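Local coordinates for neuraminidase (Bacteroides thetaiotaomicron, PDB 5MUL), which is a beta-propeller glycoside hydrolase, probably a rhamnosidase, that binds glucuronic acid, at residues Ile299-Gly304 / His308-Thr313. Sequence-based numbering, arbitrary orientation.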
ATOM      1  N   ILE A 299      11.762  10.343  -2.348  1.00 15.27           N
ATOM      2  CA  ILE A 299      12.067   8.930  -2.349  0.50 15.56           C
ATOM      3  C   ILE A 299      13.148   8.728  -1.281  1.00 16.63           C
ATOM      4  O   ILE A 299      14.130   9.490  -1.242  1.00 16.66           O
ATOM      5  CB  ILE A 299      12.459   8.443  -3.764  0.50 16.12           C
ATOM      6  CG1 ILE A 299      12.670   6.937  -3.774  0.50 16.35           C
ATOM      7  CG2 ILE A 299      13.677   9.181  -4.333  0.50 16.23           C
ATOM      8  CD1 ILE A 299      11.371   6.165  -3.737  0.50 15.78           C
ATOM      9  N   VAL A 300      12.960   7.756  -0.410  1.00 15.49           N
ATOM     10  CA  VAL A 300      13.891   7.438   0.672  1.00 16.01           C
ATOM     11  C   VAL A 300      14.309   6.001   0.477  1.00 15.34           C
ATOM     12  O   VAL A 300      13.447   5.135   0.329  1.00 17.42           O
ATOM     13  CB  VAL A 300      13.225   7.625   2.057  1.00 16.24           C
ATOM     14  CG1 VAL A 300      14.163   7.197   3.175  1.00 17.87           C
ATOM     15  CG2 VAL A 300      12.769   9.054   2.242  1.00 17.36           C
ATOM     16  N   TRP A 301      15.584   5.690   0.420  1.00 15.16           N
ATOM     17  CA  TRP A 301      15.997   4.340   0.159  1.00 15.33           C
ATOM     18  C   TRP A 301      17.281   3.996   0.856  1.00 17.11           C
ATOM     19  O   TRP A 301      18.058   4.902   1.241  1.00 16.88           O
ATOM     20  CB  TRP A 301      16.120   4.064  -1.362  1.00 16.53           C
ATOM     21  CG  TRP A 301      17.375   4.613  -2.043  1.00 17.20           C
ATOM     22  CD1 TRP A 301      18.481   3.906  -2.413  1.00 18.35           C
ATOM     23  CD2 TRP A 301      17.615   5.979  -2.444  1.00 17.93           C
ATOM     24  NE1 TRP A 301      19.399   4.756  -3.011  1.00 19.06           N
ATOM     25  CE2 TRP A 301      18.881   6.022  -3.050  1.00 18.44           C
ATOM     26  CE3 TRP A 301      16.870   7.160  -2.367  1.00 17.80           C
ATOM     27  CZ2 TRP A 301      19.432   7.235  -3.553  1.00 19.34           C
ATOM     28  CZ3 TRP A 301      17.412   8.353  -2.851  1.00 19.09           C
ATOM     29  CH2 TRP A 301      18.680   8.378  -3.439  1.00 19.67           C
ATOM     30  N   ASN A 302      17.494   2.708   1.050  1.00 15.68           N
ATOM     31  CA  ASN A 302      18.706   2.215   1.681  1.00 17.75           C
ATOM     32  C   ASN A 302      19.383   1.326   0.652  1.00 20.58           C
ATOM     33  O   ASN A 302      18.758   0.438   0.082  1.00 19.56           O
ATOM     34  CB  ASN A 302      18.408   1.456   2.978  1.00 18.70           C
ATOM     35  CG  ASN A 302      19.674   1.060   3.729  1.00 18.98           C
ATOM     36  OD1 ASN A 302      20.286   0.049   3.414  1.00 19.88           O
ATOM     37  ND2 ASN A 302      20.057   1.848   4.708  1.00 18.27           N
ATOM     38  N   ASP A 303      20.670   1.573   0.418  1.00 23.61           N
ATOM     39  CA  ASP A 303      21.425   0.846  -0.618  1.00 27.12           C
ATOM     40  C   ASP A 303      22.234  -0.337  -0.084  1.00 30.58           C
ATOM     41  O   ASP A 303      23.040  -0.905  -0.820  1.00 31.37           O
ATOM     42  CB  ASP A 303      22.353   1.824  -1.370  1.00 27.20           C
ATOM     43  CG  ASP A 303      23.379   2.506  -0.460  1.00 26.56           C
ATOM     44  OD1 ASP A 303      23.591   2.101   0.706  1.00 25.74           O
ATOM     45  OD2 ASP A 303      23.970   3.498  -0.928  1.00 30.36           O
ATOM     46  N   GLY A 304      22.020  -0.699   1.181  1.00 30.52           N
ATOM     47  CA  GLY A 304      22.812  -1.732   1.858  1.00 33.12           C
ATOM     48  C   GLY A 304      23.825  -1.141   2.828  1.00 33.34           C
ATOM     49  O   GLY A 304      24.270  -1.829   3.742  1.00 37.69           O
ATOM     50  N   HIS A 308      19.412   7.251   2.019  1.00 21.51           N
ATOM     51  CA  HIS A 308      19.457   8.432   1.185  1.00 22.40           C
ATOM     52  C   HIS A 308      18.046   8.958   1.013  1.00 20.97           C
ATOM     53  O   HIS A 308      17.063   8.194   1.083  1.00 20.11           O
ATOM     54  CB  HIS A 308      19.986   8.099  -0.210  1.00 23.70           C
ATOM     55  CG  HIS A 308      21.285   7.371  -0.219  1.00 25.99           C
ATOM     56  ND1 HIS A 308      22.500   8.011  -0.094  1.00 28.95           N
ATOM     57  CD2 HIS A 308      21.566   6.056  -0.348  1.00 27.54           C
ATOM     58  CE1 HIS A 308      23.472   7.118  -0.140  1.00 28.90           C
ATOM     59  NE2 HIS A 308      22.933   5.923  -0.294  1.00 30.65           N
ATOM     60  N   ASN A 309      17.924  10.239   0.750  1.00 21.90           N
ATOM     61  CA  ASN A 309      16.663  10.771   0.285  1.00 23.45           C
ATOM     62  C   ASN A 309      16.855  11.795  -0.808  1.00 25.00           C
ATOM     63  O   ASN A 309      17.863  12.495  -0.877  1.00 26.61           O
ATOM     64  CB  ASN A 309      15.795  11.280   1.425  1.00 27.22           C
ATOM     65  CG  ASN A 309      16.478  12.336   2.272  1.00 30.16           C
ATOM     66  OD1 ASN A 309      16.226  13.525   2.093  1.00 30.35           O
ATOM     67  ND2 ASN A 309      17.294  11.905   3.242  1.00 32.58           N
ATOM     68  N   ARG A 310      15.891  11.836  -1.704  1.00 21.05           N
ATOM     69  CA  ARG A 310      15.974  12.639  -2.896  1.00 21.31           C
ATOM     70  C   ARG A 310      14.611  13.238  -3.212  1.00 19.31           C
ATOM     71  O   ARG A 310      13.569  12.574  -3.085  1.00 18.97           O
ATOM     72  CB  ARG A 310      16.462  11.744  -4.023  1.00 22.16           C
ATOM     73  CG  ARG A 310      16.850  12.467  -5.239  1.00 23.72           C
ATOM     74  CD  ARG A 310      17.577  11.605  -6.238  1.00 21.70           C
ATOM     75  NE  ARG A 310      17.575  12.392  -7.438  1.00 19.47           N
ATOM     76  CZ  ARG A 310      17.725  11.952  -8.674  1.00 20.24           C
ATOM     77  NH1 ARG A 310      17.915  10.664  -8.953  1.00 20.22           N
ATOM     78  NH2 ARG A 310      17.680  12.846  -9.653  1.00 21.21           N
ATOM     79  N   GLN A 311      14.598  14.495  -3.608  1.00 19.91           N
ATOM     80  CA  GLN A 311      13.406  15.176  -4.048  1.00 19.65           C
ATOM     81  C   GLN A 311      13.054  14.673  -5.466  1.00 20.68           C
ATOM     82  O   GLN A 311      13.936  14.461  -6.301  1.00 21.46           O
ATOM     83  CB  GLN A 311      13.709  16.685  -4.053  1.00 21.65           C
ATOM     84  CG  GLN A 311      12.516  17.582  -4.186  1.00 24.75           C
ATOM     85  CD  GLN A 311      12.864  19.066  -4.027  1.00 26.52           C
ATOM     86  OE1 GLN A 311      12.632  19.858  -4.955  1.00 30.10           O
ATOM     87  NE2 GLN A 311      13.398  19.449  -2.853  1.00 24.78           N
ATOM     88  N   VAL A 312      11.773  14.474  -5.746  1.00 17.81           N
ATOM     89  CA  VAL A 312      11.357  13.816  -6.992  1.00 18.28           C
ATOM     90  C   VAL A 312      10.888  14.773  -8.066  1.00 20.01           C
ATOM     91  O   VAL A 312      11.161  14.542  -9.247  1.00 21.79           O
ATOM     92  CB  VAL A 312      10.280  12.745  -6.671  1.00 16.94           C
ATOM     93  CG1 VAL A 312       9.752  12.078  -7.937  1.00 17.36           C
ATOM     94  CG2 VAL A 312      10.842  11.707  -5.715  1.00 17.30           C
ATOM     95  N   THR A 313      10.116  15.768  -7.685  1.00 22.54           N
ATOM     96  CA  THR A 313       9.676  16.758  -8.633  1.00 26.66           C
ATOM     97  C   THR A 313      10.084  18.157  -8.100  1.00 27.23           C
ATOM     98  O   THR A 313      10.720  18.300  -7.047  1.00 29.87           O
ATOM     99  CB  THR A 313       8.168  16.598  -8.942  1.00 27.71           C
ATOM    100  OG1 THR A 313       7.385  17.022  -7.821  1.00 25.84           O
ATOM    101  CG2 THR A 313       7.794  15.141  -9.269  1.00 29.57           C
TER
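H308 pairs with W301 near the start of strand 307-311, a hydrogen-bonded antiparallel pair in which its N gives a 2.8 Å bond to W301 O while its own O accepts from W301 N. H308 CB lies over one face of the indole, 3.4 Å from the centroid of the six-membered ring of W301, a CH-pi contact that a broad, flat tryptophan suits. With CG between the backbone N and the carbonyl carbon (chi1 77°), the indole reaches across toward the partner strand. The imidazole lies obliquely to the indole, its plane at 32° to that of the five-membered ring, and reaches D303, just after the end of strand 296-302. There H308 NE2 donates a 2.7 Å hydrogen bond to D303 OD2; OD2 lies close to the imidazole plane, while NE2 meets it from above the carboxylate plane. D303 OD1 accepts from the backbone N of K305 and T306, so one aspartate joins turn and strand; the carboxylate would probably favour a proton on NE2.

N309 sits beside V300 in a non-hydrogen-bonded pair on the other sheet face, V300 CG2 3.8 Å from N309 CB. The methylene packs on valine while the polar amide, suited to this exposed place, leads away. R310 returns to the W301 face, paired with I299 through two backbone bonds. R310 CB touches the indole edge at W301 CZ3 (3.7 Å), and arginine's length lets the guanidinium reach the carbonyl oxygens of V364 and G367. Beyond the strand, buried V312 sets its CG2 4.0 Å from I299 CG2, apolar against apolar.

The hairpin supplies the last two strands of a four-stranded antiparallel propeller blade, ordered 272-275, 281-287, 296-302, 307-311, with Y282 of strand 281-287 meeting W301 ring to ring and 307-311 at the edge.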